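Local coordinates for protein phytanoyl-CoA dioxygenase (Streptomyces malaysiense, PDB 6ZYL) that catalyses the beta-hydroxylation of thioholgamide as the non-heme monooxygenase ThoJ, probably using iron and 2-oxoglutarate as its family does, at residues Leu108-Asn113 / Gly259-Glu264; Phe115-Pro118 / Gly122-Leu125; Leu125-Asp130 / Val192-Ala197; Ile237-Ser242 / Gly255-Ala260. One frame throughout, in Å; residues are numbered along the deposited sequence.

Interaction 1 of 4, residues Leu108-Asn113 / Gly259-Glu264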
loop_
_atom_site.group_PDB
_atom_site.type_symbol
_atom_site.label_atom_id
_atom_site.label_comp_id
_atom_site.label_asym_id
_atom_site.label_seq_id
_atom_site.Cartn_x
_atom_site.Cartn_y
_atom_site.Cartn_z
ATOM N N LEU A 108 0.633 -6.425 -11.494
ATOM C CA LEU A 108 1.629 -6.975 -10.592
ATOM C C LEU A 108 1.507 -6.276 -9.246
ATOM O O LEU A 108 1.107 -5.112 -9.171
ATOM C CB LEU A 108 3.049 -6.794 -11.136
ATOM C CG LEU A 108 3.358 -7.405 -12.501
ATOM C CD1 LEU A 108 3.324 -6.327 -13.568
ATOM C CD2 LEU A 108 4.709 -8.098 -12.471
ATOM N N VAL A 109 1.848 -7.000 -8.185
ATOM C CA VAL A 109 1.955 -6.423 -6.850
ATOM C C VAL A 109 3.395 -5.965 -6.652
ATOM O O VAL A 109 4.325 -6.780 -6.684
ATOM C CB VAL A 109 1.540 -7.430 -5.767
ATOM C CG1 VAL A 109 1.815 -6.852 -4.383
ATOM C CG2 VAL A 109 0.072 -7.800 -5.918
ATOM N N TRP A 110 3.581 -4.664 -6.450
ATOM C CA TRP A 110 4.914 -4.091 -6.312
ATOM C C TRP A 110 5.366 -3.990 -4.863
ATOM O O TRP A 110 6.564 -4.118 -4.590
ATOM C CB TRP A 110 4.946 -2.706 -6.966
ATOM C CG TRP A 110 6.297 -2.064 -6.981
ATOM C CD1 TRP A 110 7.322 -2.328 -7.843
ATOM C CD2 TRP A 110 6.766 -1.042 -6.099
ATOM N NE1 TRP A 110 8.403 -1.534 -7.548
ATOM C CE2 TRP A 110 8.088 -0.735 -6.480
ATOM C CE3 TRP A 110 6.199 -0.359 -5.019
ATOM C CZ2 TRP A 110 8.851 0.225 -5.819
ATOM C CZ3 TRP A 110 6.957 0.594 -4.366
ATOM C CH2 TRP A 110 8.270 0.877 -4.767
ATOM N N SER A 111 4.443 -3.771 -3.928
ATOM C CA SER A 111 4.796 -3.727 -2.516
ATOM C C SER A 111 3.537 -3.886 -1.677
ATOM O O SER A 111 2.417 -3.718 -2.165
ATOM C CB SER A 111 5.506 -2.418 -2.156
ATOM O OG SER A 111 4.565 -1.401 -1.853
ATOM N N THR A 112 3.740 -4.224 -0.404
ATOM C CA THR A 112 2.681 -4.197 0.594
ATOM C C THR A 112 3.193 -3.480 1.834
ATOM O O THR A 112 4.387 -3.527 2.150
ATOM C CB THR A 112 2.185 -5.604 0.973
ATOM O OG1 THR A 112 3.294 -6.457 1.277
ATOM C CG2 THR A 112 1.366 -6.205 -0.167
ATOM N N ASN A 113 2.278 -2.808 2.528
ATOM C CA ASN A 113 2.605 -2.033 3.714
ATOM C C ASN A 113 1.529 -2.241 4.765
ATOM O O ASN A 113 0.337 -2.260 4.446
ATOM C CB ASN A 113 2.708 -0.529 3.405
ATOM C CG ASN A 113 4.060 -0.133 2.859
ATOM O OD1 ASN A 113 4.988 0.152 3.614
ATOM N ND2 ASN A 113 4.176 -0.104 1.539
ATOM N N GLY A 259 7.121 -7.232 -17.532
ATOM C CA GLY A 259 7.845 -6.028 -17.910
ATOM C C GLY A 259 9.297 -6.101 -17.487
ATOM O O GLY A 259 9.997 -7.085 -17.745
ATOM N N ALA A 260 9.762 -5.047 -16.824
ATOM C CA ALA A 260 11.150 -4.951 -16.396
ATOM C C ALA A 260 11.403 -5.582 -15.034
ATOM O O ALA A 260 12.535 -5.528 -14.545
ATOM C CB ALA A 260 11.585 -3.480 -16.362
ATOM N N PHE A 261 10.394 -6.187 -14.416
ATOM C CA PHE A 261 10.492 -6.657 -13.041
ATOM C C PHE A 261 10.819 -8.143 -13.003
ATOM O O PHE A 261 10.176 -8.945 -13.687
ATOM C CB PHE A 261 9.184 -6.385 -12.292
ATOM C CG PHE A 261 8.848 -4.929 -12.182
ATOM C CD1 PHE A 261 9.350 -4.169 -11.141
ATOM C CD2 PHE A 261 8.047 -4.316 -13.128
ATOM C CE1 PHE A 261 9.053 -2.827 -11.040
ATOM C CE2 PHE A 261 7.746 -2.973 -13.033
ATOM C CZ PHE A 261 8.251 -2.227 -11.987
ATOM N N LEU A 262 11.820 -8.502 -12.207
ATOM C CA LEU A 262 12.085 -9.908 -11.952
ATOM C C LEU A 262 10.884 -10.521 -11.233
ATOM O O LEU A 262 10.321 -9.897 -10.326
ATOM C CB LEU A 262 13.351 -10.072 -11.111
ATOM C CG LEU A 262 14.645 -9.628 -11.795
ATOM C CD1 LEU A 262 15.779 -9.522 -10.780
ATOM C CD2 LEU A 262 15.014 -10.579 -12.923
ATOM N N PRO A 263 10.449 -11.717 -11.624
ATOM C CA PRO A 263 9.223 -12.272 -11.034
ATOM C C PRO A 263 9.453 -12.830 -9.635
ATOM O O PRO A 263 10.489 -13.429 -9.340
ATOM C CB PRO A 263 8.821 -13.379 -12.019
ATOM C CG PRO A 263 10.107 -13.791 -12.674
ATOM C CD PRO A 263 10.980 -12.556 -12.718
ATOM N N GLU A 264 8.466 -12.611 -8.771
ATOM C CA GLU A 264 8.447 -13.158 -7.426
ATOM C C GLU A 264 7.515 -14.368 -7.396
ATOM O O GLU A 264 6.890 -14.726 -8.398
ATOM C CB GLU A 264 8.024 -12.076 -6.427
ATOM C CG GLU A 264 9.087 -10.994 -6.237
ATOM C CD GLU A 264 8.550 -9.721 -5.602
ATOM O OE1 GLU A 264 7.319 -9.601 -5.435
ATOM O OE2 GLU A 264 9.369 -8.833 -5.273
HETATM O O HOH W 1 5.984 -7.513 -4.776
#
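F261 meets W110 at the rim of the indole: its CE1 lies 3.7 Å from W110 CD1, close to the plane of the indole and at its edge. Seen from the phenyl ring, the same approach is oblique. The centroid of the five-membered indole ring and that of the phenyl ring are 5.6 Å apart, and the planes stand at 78°, so the pair is an apolar contact of two steeply inclined rings. In W110, CG anti to the backbone N (chi1 -175°) carries the indole out toward F261, and with chi2 at 79° CD1 and NE1 lie on the near side, while NE1 goes to D248 OD2. Past F261 the short strand 262-263 contributes little to this contact, and E264 takes up the interaction again. Its carboxylate does not bond directly to the backbone here, since OE1 stays 4.3 Å from V109 O. One water closes the gap, giving one hydrogen to V109 O at 2.6 Å and the other to E264 OE1 at 2.6 Å. The other carboxylate oxygen, OE2, is held by K78 in a salt bridge and by S249 OG, an environment likely to keep E264 ionised. In the main sheet, strand 249-254 lies between 107-117 and the edge strand 262-263, antiparallel to the first and parallel to the second, so the contact reaches across it. Helix 273-295 packs alongside, with R286 making a cation-pi contact to W110 and A282 touching E264, while strand 229-237 supplies I237 against F261.

Interaction 2 of 4, residues Phe115-Pro118 / Gly122-Leu125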
loop_
_atom_site.group_PDB
_atom_site.type_symbol
_atom_site.label_atom_id
_atom_site.label_comp_id
_atom_site.label_asym_id
_atom_site.label_seq_id
_atom_site.Cartn_x
_atom_site.Cartn_y
_atom_site.Cartn_z
ATOM N N PHE A 115 0.055 -0.187 7.758
ATOM C CA PHE A 115 -0.020 1.147 8.352
ATOM C C PHE A 115 -0.909 1.028 9.584
ATOM O O PHE A 115 -2.137 0.969 9.474
ATOM C CB PHE A 115 -0.561 2.166 7.354
ATOM C CG PHE A 115 0.351 2.411 6.185
ATOM C CD1 PHE A 115 1.693 2.705 6.381
ATOM C CD2 PHE A 115 -0.131 2.348 4.890
ATOM C CE1 PHE A 115 2.532 2.930 5.307
ATOM C CE2 PHE A 115 0.702 2.574 3.811
ATOM C CZ PHE A 115 2.036 2.866 4.020
ATOM N N ILE A 116 -0.284 0.973 10.756
ATOM C CA ILE A 116 -0.983 0.772 12.019
ATOM C C ILE A 116 -0.819 2.025 12.863
ATOM O O ILE A 116 0.307 2.479 13.101
ATOM C CB ILE A 116 -0.452 -0.464 12.767
ATOM C CG1 ILE A 116 -0.623 -1.716 11.903
ATOM C CG2 ILE A 116 -1.168 -0.633 14.098
ATOM C CD1 ILE A 116 0.264 -2.872 12.314
ATOM N N ARG A 117 -1.939 2.589 13.303
ATOM C CA ARG A 117 -1.938 3.722 14.220
ATOM C C ARG A 117 -2.521 3.255 15.545
ATOM O O ARG A 117 -3.749 3.125 15.672
ATOM C CB ARG A 117 -2.744 4.885 13.641
ATOM C CG ARG A 117 -2.153 5.390 12.329
ATOM C CD ARG A 117 -2.781 6.692 11.872
ATOM N NE ARG A 117 -2.078 7.855 12.407
ATOM C CZ ARG A 117 -0.985 8.385 11.869
ATOM N NH1 ARG A 117 -0.457 7.860 10.771
ATOM N NH2 ARG A 117 -0.418 9.444 12.429
ATOM N N PRO A 118 -1.695 2.971 16.550
ATOM C CA PRO A 118 -2.212 2.351 17.775
ATOM C C PRO A 118 -3.068 3.322 18.572
ATOM O O PRO A 118 -3.133 4.524 18.303
ATOM C CB PRO A 118 -0.954 1.946 18.551
ATOM C CG PRO A 118 0.161 2.751 17.971
ATOM C CD PRO A 118 -0.253 3.273 16.622
ATOM N N GLY A 122 -0.376 9.986 19.392
ATOM C CA GLY A 122 -0.538 11.406 19.175
ATOM C C GLY A 122 0.184 12.001 17.987
ATOM O O GLY A 122 0.216 13.229 17.859
ATOM N N SER A 123 0.746 11.184 17.105
ATOM C CA SER A 123 1.541 11.698 16.000
ATOM C C SER A 123 0.669 11.984 14.783
ATOM O O SER A 123 -0.387 11.378 14.588
ATOM C CB SER A 123 2.643 10.706 15.626
ATOM O OG SER A 123 2.095 9.511 15.100
ATOM N N SER A 124 1.132 12.925 13.964
ATOM C CA SER A 124 0.463 13.304 12.731
ATOM C C SER A 124 1.447 13.192 11.576
ATOM O O SER A 124 2.665 13.213 11.765
ATOM C CB SER A 124 -0.089 14.735 12.802
ATOM O OG SER A 124 -1.293 14.788 13.542
ATOM N N LEU A 125 0.903 13.073 10.368
ATOM C CA LEU A 125 1.698 13.058 9.148
ATOM C C LEU A 125 1.291 14.236 8.277
ATOM O O LEU A 125 0.099 14.443 8.025
ATOM C CB LEU A 125 1.520 11.746 8.384
ATOM C CG LEU A 125 1.841 10.468 9.158
ATOM C CD1 LEU A 125 1.682 9.258 8.243
ATOM C CD2 LEU A 125 3.233 10.517 9.752
#
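R117 and S123 have the nearest CA atoms, 8.9 Å apart, and no main-chain hydrogen bond joins the segments. The end of strand 107-117 and the loop 122-125 run in roughly opposite directions across this gap, which a single long side chain bridges. R117 has its chain bent at chi3 (89°), and the bend brings the guanidinium beside the loop. NH2 donates to S123 O at 2.9 Å. The N-H...O angle is only 138°, and although the oxygen lies in the guanidinium plane, the donor sits well above the carbonyl plane, 58° out of it. S123 OG remains 3.7 Å from R117 NH2 and adds no hydrogen bond. On the NH1 side, L125 CD1 comes to 3.6 Å of R117 NH1, again at the guanidinium edge, so a methyl group and a carbonyl oxygen border the same flat cation. R117 is anchored at its backbone by R229 on the neighbouring strand and by N223, which bonds R117 O. Across these two segments, then, the cation is met by a neutral carbonyl along a bent path from above the carbonyl plane, consistent with a bond of moderate strength.

Interaction 3 of 4, residues Leu125-Asp130 / Val192-Ala197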
loop_
_atom_site.group_PDB
_atom_site.type_symbol
_atom_site.label_atom_id
_atom_site.label_comp_id
_atom_site.label_asym_id
_atom_site.label_seq_id
_atom_site.Cartn_x
_atom_site.Cartn_y
_atom_site.Cartn_z
ATOM N N LEU A 125 0.903 13.073 10.368
ATOM C CA LEU A 125 1.698 13.058 9.148
ATOM C C LEU A 125 1.291 14.236 8.277
ATOM O O LEU A 125 0.099 14.443 8.025
ATOM C CB LEU A 125 1.520 11.746 8.384
ATOM C CG LEU A 125 1.841 10.468 9.158
ATOM C CD1 LEU A 125 1.682 9.258 8.243
ATOM C CD2 LEU A 125 3.233 10.517 9.752
ATOM N N ALA A 126 2.279 15.007 7.831
ATOM C CA ALA A 126 2.012 16.133 6.952
ATOM C C ALA A 126 1.546 15.640 5.585
ATOM O O ALA A 126 1.738 14.480 5.211
ATOM C CB ALA A 126 3.262 17.003 6.803
ATOM N N TRP A 127 0.921 16.544 4.837
ATOM C CA TRP A 127 0.486 16.226 3.485
ATOM C C TRP A 127 1.680 15.811 2.637
ATOM O O TRP A 127 2.736 16.450 2.674
ATOM C CB TRP A 127 -0.218 17.433 2.872
ATOM C CG TRP A 127 -1.555 17.701 3.488
ATOM C CD1 TRP A 127 -1.821 18.508 4.556
ATOM C CD2 TRP A 127 -2.813 17.151 3.078
ATOM N NE1 TRP A 127 -3.167 18.498 4.834
ATOM C CE2 TRP A 127 -3.798 17.673 3.941
ATOM C CE3 TRP A 127 -3.201 16.269 2.066
ATOM C CZ2 TRP A 127 -5.146 17.344 3.819
ATOM C CZ3 TRP A 127 -4.540 15.942 1.948
ATOM C CH2 TRP A 127 -5.496 16.480 2.818
ATOM N N HIS A 128 1.514 14.731 1.879
ATOM C CA HIS A 128 2.604 14.174 1.089
ATOM C C HIS A 128 2.032 13.158 0.114
ATOM O O HIS A 128 0.872 12.747 0.222
ATOM C CB HIS A 128 3.665 13.529 1.983
ATOM C CG HIS A 128 3.214 12.250 2.620
ATOM N ND1 HIS A 128 2.340 12.217 3.685
ATOM C CD2 HIS A 128 3.510 10.960 2.336
ATOM C CE1 HIS A 128 2.122 10.961 4.034
ATOM N NE2 HIS A 128 2.819 10.179 3.230
ATOM N N GLN A 129 2.864 12.758 -0.844
ATOM C CA GLN A 129 2.498 11.794 -1.870
ATOM C C GLN A 129 3.332 10.529 -1.711
ATOM O O GLN A 129 4.513 10.593 -1.356
ATOM C CB GLN A 129 2.706 12.372 -3.273
ATOM C CG GLN A 129 1.952 13.663 -3.548
ATOM C CD GLN A 129 2.485 14.400 -4.767
ATOM O OE1 GLN A 129 3.672 14.705 -4.852
ATOM N NE2 GLN A 129 1.605 14.685 -5.718
ATOM N N ASP A 130 2.713 9.378 -1.988
ATOM C CA ASP A 130 3.424 8.112 -1.855
ATOM C C ASP A 130 4.566 7.992 -2.858
ATOM O O ASP A 130 5.567 7.325 -2.578
ATOM C CB ASP A 130 2.460 6.937 -2.047
ATOM C CG ASP A 130 1.369 6.885 -0.993
ATOM O OD1 ASP A 130 1.612 7.326 0.150
ATOM O OD2 ASP A 130 0.267 6.392 -1.312
ATOM N N VAL A 192 3.122 22.583 -1.450
ATOM C CA VAL A 192 1.885 23.096 -2.028
ATOM C C VAL A 192 0.865 23.294 -0.925
ATOM O O VAL A 192 0.827 22.541 0.051
ATOM C CB VAL A 192 1.348 22.153 -3.132
ATOM C CG1 VAL A 192 -0.115 22.400 -3.390
ATOM C CG2 VAL A 192 2.073 22.449 -4.450
ATOM N N ASP A 193 0.025 24.310 -1.096
ATOM C CA ASP A 193 -1.029 24.618 -0.142
ATOM C C ASP A 193 -2.216 23.695 -0.385
ATOM O O ASP A 193 -2.829 23.730 -1.458
ATOM C CB ASP A 193 -1.448 26.080 -0.276
ATOM C CG ASP A 193 -0.388 27.037 0.230
ATOM O OD1 ASP A 193 0.219 26.750 1.284
ATOM O OD2 ASP A 193 -0.159 28.076 -0.426
ATOM N N ILE A 194 -2.537 22.872 0.607
ATOM C CA ILE A 194 -3.679 21.969 0.549
ATOM C C ILE A 194 -4.832 22.615 1.302
ATOM O O ILE A 194 -4.644 23.143 2.406
ATOM C CB ILE A 194 -3.335 20.591 1.142
ATOM C CG1 ILE A 194 -2.127 19.987 0.424
ATOM C CG2 ILE A 194 -4.541 19.668 1.054
ATOM C CD1 ILE A 194 -2.422 19.482 -0.972
ATOM N N ASP A 195 -6.023 22.580 0.709
ATOM C CA ASP A 195 -7.220 23.136 1.335
ATOM C C ASP A 195 -7.771 22.108 2.315
ATOM O O ASP A 195 -8.440 21.150 1.921
ATOM C CB ASP A 195 -8.253 23.509 0.280
ATOM C CG ASP A 195 -9.494 24.147 0.875
ATOM O OD1 ASP A 195 -9.543 24.319 2.113
ATOM O OD2 ASP A 195 -10.419 24.476 0.105
ATOM N N GLU A 196 -7.497 22.312 3.606
ATOM C CA GLU A 196 -7.910 21.341 4.613
ATOM C C GLU A 196 -9.424 21.194 4.670
ATOM O O GLU A 196 -9.930 20.097 4.940
ATOM C CB GLU A 196 -7.370 21.749 5.983
ATOM C CG GLU A 196 -5.889 21.480 6.170
ATOM C CD GLU A 196 -5.607 20.050 6.587
ATOM O OE1 GLU A 196 -6.543 19.223 6.557
ATOM O OE2 GLU A 196 -4.447 19.753 6.946
ATOM N N ALA A 197 -10.165 22.278 4.429
ATOM C CA ALA A 197 -11.620 22.195 4.481
ATOM C C ALA A 197 -12.171 21.330 3.356
ATOM O O ALA A 197 -13.205 20.674 3.529
ATOM C CB ALA A 197 -12.231 23.596 4.419
#
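W127 and E196 make the polar half of this contact. The indole NE1 donates to E196 OE2 at 2.8 Å along a nearly straight path, with an N-H...O angle of 174°. The oxygen lies in the indole plane, yet the indole nitrogen reaches it from well above the plane of the carboxylate. E196 gets there through a kink at chi2 (-83°), which folds its end back to the ring edge, and its other oxygen, OE1, forms a salt bridge with R161. The apolar half belongs to I194. Its CG2 methyl sits over the face of the six-membered ring, 3.5 Å from the centroid and 5° off the normal, a well-centred CH-pi contact, while I194 CG1 lies 3.9 Å from W127 CG toward the five-membered ring. One side chain is thus held both over a face and at its N-H edge. Replacing W127 by an alanine is likely to leave the I194 methyl without its aromatic platform and E196 OE2 without the indole donor, and to open a gap next to A217 and A219 of strand 217-220. Within the first segment, H128 ND1 donates to A126 O at 2.8 Å, which helps set the rotation of the imidazole. The chain turns a corner at W127, which leads directly into H128-Q129-D130. These residues have the spacing of the HxD motif that, with a later histidine, binds iron in the double-stranded beta-helix of PhyH dioxygenases; H218, edge-to-face with H128 and bonded to D130, is probably that histidine.

Interaction 4 of 4, residues Ile237-Ser242 / Gly255-Ala260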
loop_
_atom_site.group_PDB
_atom_site.type_symbol
_atom_site.label_atom_id
_atom_site.label_comp_id
_atom_site.label_asym_id
_atom_site.label_seq_id
_atom_site.Cartn_x
_atom_site.Cartn_y
_atom_site.Cartn_z
ATOM N N ILE A 237 0.730 -2.331 -10.055
ATOM C CA ILE A 237 1.300 -1.704 -11.239
ATOM C C ILE A 237 0.997 -2.589 -12.440
ATOM O O ILE A 237 0.651 -3.763 -12.303
ATOM C CB ILE A 237 2.828 -1.487 -11.122
ATOM C CG1 ILE A 237 3.548 -2.834 -10.994
ATOM C CG2 ILE A 237 3.161 -0.593 -9.942
ATOM C CD1 ILE A 237 5.068 -2.736 -11.047
ATOM N N THR A 238 1.134 -2.011 -13.621
ATOM C CA THR A 238 1.142 -2.753 -14.871
ATOM C C THR A 238 2.565 -2.867 -15.391
ATOM O O THR A 238 3.480 -2.195 -14.904
ATOM C CB THR A 238 0.261 -2.059 -15.912
ATOM O OG1 THR A 238 1.005 -1.005 -16.535
ATOM C CG2 THR A 238 -0.998 -1.498 -15.273
ATOM N N PRO A 239 2.794 -3.712 -16.401
ATOM C CA PRO A 239 4.147 -3.815 -16.980
ATOM C C PRO A 239 4.615 -2.547 -17.680
ATOM O O PRO A 239 5.770 -2.499 -18.123
ATOM C CB PRO A 239 4.026 -4.983 -17.974
ATOM C CG PRO A 239 2.771 -5.726 -17.571
ATOM C CD PRO A 239 1.852 -4.678 -16.995
ATOM N N ARG A 240 3.764 -1.527 -17.805
ATOM C CA ARG A 240 4.192 -0.250 -18.358
ATOM C C ARG A 240 4.872 0.636 -17.322
ATOM O O ARG A 240 5.443 1.667 -17.690
ATOM C CB ARG A 240 2.998 0.490 -18.968
ATOM C CG ARG A 240 2.433 -0.182 -20.214
ATOM C CD ARG A 240 1.505 0.748 -20.993
ATOM N NE ARG A 240 2.174 1.978 -21.414
ATOM C CZ ARG A 240 2.604 2.217 -22.648
ATOM N NH1 ARG A 240 2.436 1.314 -23.605
ATOM N NH2 ARG A 240 3.202 3.367 -22.928
ATOM N N VAL A 241 4.814 0.269 -16.045
ATOM C CA VAL A 241 5.600 0.944 -15.019
ATOM C C VAL A 241 7.015 0.387 -15.057
ATOM O O VAL A 241 7.217 -0.823 -15.209
ATOM C CB VAL A 241 4.961 0.758 -13.632
ATOM C CG1 VAL A 241 5.801 1.451 -12.565
ATOM C CG2 VAL A 241 3.533 1.289 -13.625
ATOM N N SER A 242 8.004 1.264 -14.926
ATOM C CA SER A 242 9.394 0.845 -14.932
ATOM C C SER A 242 10.152 1.536 -13.804
ATOM O O SER A 242 9.853 2.683 -13.464
ATOM C CB SER A 242 10.068 1.170 -16.272
ATOM O OG SER A 242 10.212 2.567 -16.449
ATOM N N GLY A 255 -2.410 -11.562 -15.904
ATOM C CA GLY A 255 -1.660 -11.537 -17.142
ATOM C C GLY A 255 -0.433 -12.424 -17.091
ATOM O O GLY A 255 -0.231 -13.226 -16.173
ATOM N N THR A 256 0.408 -12.266 -18.114
ATOM C CA THR A 256 1.634 -13.040 -18.243
ATOM C C THR A 256 2.878 -12.174 -18.389
ATOM O O THR A 256 3.979 -12.718 -18.530
ATOM C CB THR A 256 1.548 -13.983 -19.453
ATOM O OG1 THR A 256 1.510 -13.211 -20.661
ATOM C CG2 THR A 256 0.307 -14.855 -19.375
ATOM N N ASP A 257 2.737 -10.853 -18.356
ATOM C CA ASP A 257 3.819 -9.919 -18.642
ATOM C C ASP A 257 4.310 -9.303 -17.339
ATOM O O ASP A 257 3.521 -8.714 -16.590
ATOM C CB ASP A 257 3.328 -8.838 -19.610
ATOM C CG ASP A 257 4.415 -7.864 -20.014
ATOM O OD1 ASP A 257 5.588 -8.077 -19.641
ATOM O OD2 ASP A 257 4.089 -6.881 -20.713
ATOM N N THR A 258 5.607 -9.440 -17.070
ATOM C CA THR A 258 6.224 -8.826 -15.903
ATOM C C THR A 258 7.047 -7.594 -16.254
ATOM O O THR A 258 7.624 -6.973 -15.355
ATOM C CB THR A 258 7.110 -9.840 -15.164
ATOM O OG1 THR A 258 8.344 -10.017 -15.871
ATOM C CG2 THR A 258 6.397 -11.180 -15.032
ATOM N N GLY A 259 7.121 -7.232 -17.532
ATOM C CA GLY A 259 7.845 -6.028 -17.910
ATOM C C GLY A 259 9.297 -6.101 -17.487
ATOM O O GLY A 259 9.997 -7.085 -17.745
ATOM N N ALA A 260 9.762 -5.047 -16.824
ATOM C CA ALA A 260 11.150 -4.951 -16.396
ATOM C C ALA A 260 11.403 -5.582 -15.034
ATOM O O ALA A 260 12.535 -5.528 -14.545
ATOM C CB ALA A 260 11.585 -3.480 -16.362
HETATM O O HOH W 2 8.148 -2.681 -16.770
#
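A type I beta turn, T238 to V241, meets an Asx turn headed by D257 where two loops come together at one end of the main sheet of this PhyH-family fold. P239 of the beta turn and D257 of the Asx turn carry the contact. The turn is closed by V241 N to T238 O at 3.0 Å and reinforced by an ST turn, in which R240 N donates to T238 OG1 at 3.1 Å. In this turn the proline ring faces the other loop: P239 CG approaches D257 O to 3.2 Å, and P239 CB lies 3.3 Å from D257 OD2. The aspartate holds its CG anti to the backbone N (chi1 -177°), which brings the carboxylate obliquely across the proline ring and lets D257 OD1 accept from G259 N at 2.7 Å. A leucine in place of D257 would probably leave G259 N without that acceptor and the loop freer to shift against P239. G259 combines a positive phi (59°) with a position where any beta carbon would collide with P239 O. No direct hydrogen bond crosses between the loops, but one water joins them. It donates both hydrogens to the beta turn, to P239 O at 2.7 Å and to V241 O at 2.6 Å, and accepts from A260 N at 2.9 Å.

Strand 107-117 opens the series: its early part enters interaction 1 and its end interaction 2, their centres about 27 Å apart on opposite sides of the chain's centre. Interaction 2 closes a short turn, and at L125 the chain passes straight into interaction 3, whose larger loop returns at 192-197 and ties the two short strands 125-126 and 128-129, either side of the corner at W127, to the approach to strand 200-201. Interaction 4 follows, joining the loops after strands 229-237 and 249-254. Interaction 1 closes the longest loop, at 259-264, around interactions 2 and 3, and interaction 4 ends on that same stretch, sharing G259 and A260. The two also meet where L108 N lies 2.8 Å from I237 O, probably hydrogen-bonded.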